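Long-range contacts in LPXTG-motif cell wall anchor domain protein (Mobiluncus mulieris, PDB 5U5O), which probably serves as a cell-surface adhesin anchored to the bacterial wall, built from Ig-like domains stiffened by intramolecular disulfide, isopeptide and ester cross-links: residues S193-V198 with S231-G236; D245-T250 with Q260-A265. All blocks are in the same frame, centred on the assembly; numbering follows the deposited sequence. Where two conformers were deposited one is given.

Contact 1 (S193-V198 with S231-G236); sequences SYKFTV and SEDVQG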
loop_
_atom_site.group_PDB
_atom_site.type_symbol
_atom_site.label_atom_id
_atom_site.label_comp_id
_atom_site.label_asym_id
_atom_site.label_seq_id
_atom_site.Cartn_x
_atom_site.Cartn_y
_atom_site.Cartn_z
ATOM N N SER A 193 -3.275 31.120 22.727
ATOM C CA SER A 193 -3.643 29.936 21.981
ATOM C C SER A 193 -3.506 30.187 20.492
ATOM O O SER A 193 -4.113 31.111 19.970
ATOM C CB SER A 193 -5.086 29.599 22.315
ATOM O OG SER A 193 -5.590 28.545 21.533
ATOM N N TYR A 194 -2.660 29.403 19.834
ATOM C CA TYR A 194 -2.275 29.643 18.458
ATOM C C TYR A 194 -2.921 28.589 17.562
ATOM O O TYR A 194 -2.718 27.391 17.754
ATOM C CB TYR A 194 -0.743 29.627 18.350
ATOM C CG TYR A 194 -0.051 30.645 19.288
ATOM C CD1 TYR A 194 -0.005 31.993 18.949
ATOM C CD2 TYR A 194 0.406 30.262 20.541
ATOM C CE1 TYR A 194 0.601 32.923 19.791
ATOM C CE2 TYR A 194 1.051 31.199 21.388
ATOM C CZ TYR A 194 1.072 32.523 21.008
ATOM O OH TYR A 194 1.678 33.513 21.801
ATOM N N LYS A 195 -3.681 29.072 16.592
ATOM C CA LYS A 195 -4.508 28.193 15.768
ATOM C C LYS A 195 -3.792 27.797 14.498
ATOM O O LYS A 195 -3.276 28.659 13.779
ATOM C CB LYS A 195 -5.808 28.877 15.403
ATOM C CG LYS A 195 -6.727 28.012 14.569
ATOM C CD LYS A 195 -7.946 28.791 14.126
ATOM C CE LYS A 195 -8.749 28.046 13.070
ATOM N NZ LYS A 195 -10.020 28.763 12.772
ATOM N N PHE A 196 -3.809 26.496 14.205
ATOM C CA PHE A 196 -3.170 25.942 13.040
ATOM C C PHE A 196 -4.123 25.050 12.261
ATOM O O PHE A 196 -5.038 24.420 12.823
ATOM C CB PHE A 196 -1.958 25.105 13.417
ATOM C CG PHE A 196 -0.797 25.939 13.865
ATOM C CD1 PHE A 196 0.123 26.416 12.947
ATOM C CD2 PHE A 196 -0.642 26.260 15.200
ATOM C CE1 PHE A 196 1.196 27.200 13.360
ATOM C CE2 PHE A 196 0.420 27.059 15.620
ATOM C CZ PHE A 196 1.344 27.502 14.690
ATOM N N THR A 197 -3.875 24.989 10.962
ATOM C CA THR A 197 -4.512 24.033 10.063
ATOM C C THR A 197 -3.438 23.335 9.274
ATOM O O THR A 197 -2.589 23.998 8.651
ATOM C CB THR A 197 -5.499 24.741 9.123
ATOM O OG1 THR A 197 -6.409 25.501 9.910
ATOM C CG2 THR A 197 -6.278 23.760 8.292
ATOM N N VAL A 198 -3.381 22.014 9.365
ATOM C CA VAL A 198 -2.403 21.197 8.656
ATOM C C VAL A 198 -3.177 20.401 7.604
ATOM O O VAL A 198 -4.221 19.733 7.918
ATOM C CB VAL A 198 -1.701 20.246 9.622
ATOM C CG1 VAL A 198 -0.821 19.242 8.885
ATOM C CG2 VAL A 198 -0.862 21.056 10.602
ATOM N N SER A 231 -0.704 26.159 8.202
ATOM C CA SER A 231 -1.236 27.513 8.129
ATOM C C SER A 231 -1.585 27.961 9.525
ATOM O O SER A 231 -2.413 27.327 10.191
ATOM C CB SER A 231 -2.526 27.541 7.295
ATOM O OG SER A 231 -2.329 27.024 5.994
ATOM N N GLU A 232 -0.965 29.045 9.984
ATOM C CA GLU A 232 -1.315 29.635 11.268
ATOM C C GLU A 232 -2.311 30.764 11.079
ATOM O O GLU A 232 -2.223 31.517 10.122
ATOM C CB GLU A 232 -0.061 30.203 11.957
ATOM C CG GLU A 232 -0.315 30.548 13.410
ATOM C CD GLU A 232 0.919 31.004 14.153
ATOM O OE1 GLU A 232 2.055 30.771 13.678
ATOM O OE2 GLU A 232 0.699 31.568 15.237
ATOM N N ASP A 233 -3.226 30.923 12.029
ATOM C CA ASP A 233 -4.033 32.124 12.107
ATOM C C ASP A 233 -3.199 33.244 12.717
ATOM O O ASP A 233 -3.203 33.463 13.929
ATOM C CB ASP A 233 -5.302 31.853 12.936
ATOM C CG ASP A 233 -6.249 33.039 13.000
ATOM O OD1 ASP A 233 -5.918 34.160 12.548
ATOM O OD2 ASP A 233 -7.372 32.834 13.504
ATOM N N VAL A 234 -2.518 33.976 11.846
ATOM C CA VAL A 234 -1.557 34.973 12.306
ATOM C C VAL A 234 -2.276 36.144 12.971
ATOM O O VAL A 234 -1.817 36.645 14.010
ATOM C CB VAL A 234 -0.621 35.467 11.175
ATOM C CG1 VAL A 234 0.318 36.540 11.708
ATOM C CG2 VAL A 234 0.181 34.315 10.602
ATOM N N GLN A 235 -3.408 36.561 12.407
ATOM C CA GLN A 235 -4.120 37.689 12.989
ATOM C C GLN A 235 -4.597 37.347 14.395
ATOM O O GLN A 235 -4.563 38.203 15.279
ATOM C CB GLN A 235 -5.314 38.113 12.124
ATOM C CG GLN A 235 -5.980 39.405 12.571
ATOM C CD GLN A 235 -5.043 40.595 12.515
ATOM O OE1 GLN A 235 -4.489 40.908 11.459
ATOM N NE2 GLN A 235 -4.854 41.264 13.649
ATOM N N GLY A 236 -5.015 36.101 14.601
ATOM C CA GLY A 236 -5.401 35.650 15.935
ATOM C C GLY A 236 -4.239 35.747 16.923
ATOM O O GLY A 236 -4.442 36.090 18.084
HETATM O O HOH W 1 -3.778 31.918 16.298
HETATM O O HOH W 2 -9.210 31.262 12.193
HETATM O O HOH W 3 -2.615 24.271 5.734
HETATM O O HOH W 4 -5.329 28.057 10.822
#
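Strands 193-200 and 226-232 pair antiparallel in one sheet of the Ig-like C-terminal domain (DUF5979), and the second segment goes on into helix 234-241. Thr197 and Ser231 form the hydrogen-bonded pair: Thr197 N reaches Ser231 O at 2.9 Å, and Ser231 N returns a more bent bond to Thr197 O. One step along, Phe196 and Glu232 make the non-hydrogen-bonded pair and send their side chains to the buried face. Glu232 CG, anti to its backbone N (chi1 -167°), lies over one face of the Phe196 ring, 4.0 Å from the ring centroid. The extended chain carries the carboxylate past the ring, OE1 lying 3.5 Å from Phe196 CZ and OE2 3.8 Å from Tyr194 CD1. The aliphatic part of glutamate suits this place: its CG methylene rests on the ring toward the rim while the acid reaches onward; Lys175, which touches Glu232, also makes a cation-pi contact with Tyr194.

On the other face Thr197 and Ser231 are small and polar: one water donates to Ser231 OG and Thr197 O, another bridges Thr197 OG1 and Ser231 O, and Ser231 OG also bonds to Glu264. Beyond these pairs, Asp233 N donates to Lys195 O, and a water links Lys195 NZ to Asp233 OD2. Asp233 is the N-cap of the helix: Gly236 N meets its OD1 at 3.0 Å, from above the carboxylate plane.

Contact 2 (D245-T250 with Q260-A265); sequences DTVKFT and QVNGEA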
loop_
_atom_site.group_PDB
_atom_site.type_symbol
_atom_site.label_atom_id
_atom_site.label_comp_id
_atom_site.label_asym_id
_atom_site.label_seq_id
_atom_site.Cartn_x
_atom_site.Cartn_y
_atom_site.Cartn_z
ATOM N N ASP A 245 3.660 39.713 14.229
ATOM C CA ASP A 245 4.141 38.344 14.371
ATOM C C ASP A 245 4.775 37.892 13.079
ATOM O O ASP A 245 4.090 37.761 12.053
ATOM C CB ASP A 245 2.975 37.415 14.713
ATOM C CG ASP A 245 3.412 36.027 15.133
ATOM O OD1 ASP A 245 4.612 35.711 15.229
ATOM O OD2 ASP A 245 2.456 35.208 15.316
ATOM N N THR A 246 6.079 37.638 13.138
ATOM C CA THR A 246 6.799 37.010 12.043
ATOM C C THR A 246 6.937 35.544 12.396
ATOM O O THR A 246 7.560 35.202 13.390
ATOM C CB THR A 246 8.170 37.651 11.837
ATOM O OG1 THR A 246 7.989 39.040 11.552
ATOM C CG2 THR A 246 8.899 37.025 10.660
ATOM N N VAL A 247 6.291 34.677 11.620
ATOM C CA VAL A 247 6.330 33.271 11.933
ATOM C C VAL A 247 7.540 32.663 11.240
ATOM O O VAL A 247 7.664 32.724 10.013
ATOM C CB VAL A 247 5.020 32.563 11.565
ATOM C CG1 VAL A 247 5.072 31.109 12.009
ATOM C CG2 VAL A 247 3.833 33.261 12.229
ATOM N N LYS A 248 8.406 32.050 12.033
ATOM C CA LYS A 248 9.596 31.435 11.518
ATOM C C LYS A 248 9.504 29.922 11.666
ATOM O O LYS A 248 9.457 29.400 12.770
ATOM C CB LYS A 248 10.829 32.001 12.249
ATOM C CG LYS A 248 10.894 33.535 12.265
ATOM C CD LYS A 248 12.136 34.070 12.981
ATOM C CE LYS A 248 12.200 35.594 12.968
ATOM N NZ LYS A 248 13.396 36.122 13.670
ATOM N N PHE A 249 9.475 29.233 10.530
ATOM C CA PHE A 249 9.389 27.779 10.518
ATOM C C PHE A 249 10.766 27.156 10.396
ATOM O O PHE A 249 11.565 27.585 9.563
ATOM C CB PHE A 249 8.511 27.273 9.381
ATOM C CG PHE A 249 7.068 27.653 9.502
ATOM C CD1 PHE A 249 6.178 26.846 10.197
ATOM C CD2 PHE A 249 6.583 28.790 8.880
ATOM C CE1 PHE A 249 4.809 27.145 10.262
ATOM C CE2 PHE A 249 5.227 29.102 8.942
ATOM C CZ PHE A 249 4.336 28.273 9.632
ATOM N N THR A 250 11.043 26.138 11.198
ATOM C CA THR A 250 12.267 25.349 11.088
ATOM C C THR A 250 11.894 23.882 11.195
ATOM O O THR A 250 10.777 23.569 11.635
ATOM C CB THR A 250 13.272 25.689 12.199
ATOM O OG1 THR A 250 12.635 25.558 13.474
ATOM C CG2 THR A 250 13.767 27.118 12.059
ATOM N N GLN A 260 6.323 30.950 1.801
ATOM C CA GLN A 260 6.169 32.041 0.832
ATOM C C GLN A 260 5.275 33.170 1.303
ATOM O O GLN A 260 5.241 34.217 0.682
ATOM C CB GLN A 260 5.624 31.482 -0.492
ATOM C CG GLN A 260 6.619 30.591 -1.207
ATOM C CD GLN A 260 7.880 31.343 -1.614
ATOM O OE1 GLN A 260 7.800 32.439 -2.171
ATOM N NE2 GLN A 260 9.044 30.774 -1.326
ATOM N N VAL A 261 4.497 32.937 2.363
ATOM C CA VAL A 261 3.659 33.964 2.983
ATOM C C VAL A 261 3.771 33.775 4.485
ATOM O O VAL A 261 3.902 32.649 4.955
ATOM C CB VAL A 261 2.185 33.837 2.532
ATOM C CG1 VAL A 261 1.265 34.761 3.331
ATOM C CG2 VAL A 261 2.071 34.141 1.038
ATOM N N ASN A 262 3.767 34.876 5.227
ATOM C CA ASN A 262 3.922 34.796 6.663
ATOM C C ASN A 262 2.826 33.930 7.277
ATOM O O ASN A 262 1.637 34.161 7.049
ATOM C CB ASN A 262 3.902 36.190 7.265
ATOM C CG ASN A 262 4.226 36.184 8.736
ATOM O OD1 ASN A 262 5.234 35.631 9.153
ATOM N ND2 ASN A 262 3.393 36.813 9.530
ATOM N N GLY A 263 3.246 32.939 8.056
ATOM C CA GLY A 263 2.318 32.012 8.708
ATOM C C GLY A 263 1.947 30.790 7.886
ATOM O O GLY A 263 1.159 29.963 8.364
ATOM N N GLU A 264 2.518 30.647 6.685
ATOM C CA GLU A 264 2.239 29.527 5.780
ATOM C C GLU A 264 3.515 28.774 5.486
ATOM O O GLU A 264 4.531 29.382 5.103
ATOM C CB GLU A 264 1.666 30.036 4.451
ATOM C CG GLU A 264 0.358 30.802 4.580
ATOM C CD GLU A 264 -0.815 29.922 4.944
ATOM O OE1 GLU A 264 -0.764 28.690 4.712
ATOM O OE2 GLU A 264 -1.792 30.471 5.474
ATOM N N ALA A 265 3.513 27.460 5.663
ATOM C CA ALA A 265 4.663 26.630 5.344
ATOM C C ALA A 265 4.230 25.475 4.477
ATOM O O ALA A 265 3.053 25.046 4.513
ATOM C CB ALA A 265 5.296 26.089 6.611
HETATM O O HOH W 5 6.001 32.266 7.858
#
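A type II beta turn, Val261 to Glu264, leads into strand 264-269 and packs against strand 244-251, so that the two sheets of the Ig-like domain meet here through a turn. The direct polar contact comes from one side chain. Asn262, with CG anti to its backbone N (chi1 -173°), lays its amide along the strand: ND2 donates to Asp245 O at 2.8 Å, while a lone pair of OD1 accepts from Val247 N at 2.8 Å, the straighter bond at 166°. An amide suits this place because it carries donor and acceptor together, and two bonds to one backbone fix its rotation. A water adds a bridge, accepting from Gly263 N and donating to Val247 O. Gly263 occupies the third position of the turn with positive phi (89°), where a beta carbon would be jammed against the preceding carbonyl oxygen.

The remaining contacts are van der Waals. Val247 CG2 packs near Gly263 CA. Gly263 O is the polar atom near the Phe249 ring edge, 3.8 Å from CZ. Ala265, with its single methyl, can come close over the ring face in a CH-pi contact: CB stands 3.5 Å from the Phe249 centroid, almost exactly on the normal.

How the contacts relate
From the N terminus, contact 1 comes first: strand 193-200 leads through strands 205-212 and 216-223 before 226-232 returns to close the loop. Contact 2 opens only afterwards, once helix 234-241 has carried the chain to strand 244-251, and closes a shorter loop at 260-265. The two are therefore in series, neither nested nor crossed. They meet where strands 226-232 and 264-269 lie side by side, Glu232 N probably donating to Gly263 O, and where Val234 at the start of the helix packs on Gly263. Contact 1 pairs two strands within one sheet and runs on into the helix, whereas contact 2 ties that sheet to the one holding 244-251; Glu232 OE1 packs against Val247 CG2 between them.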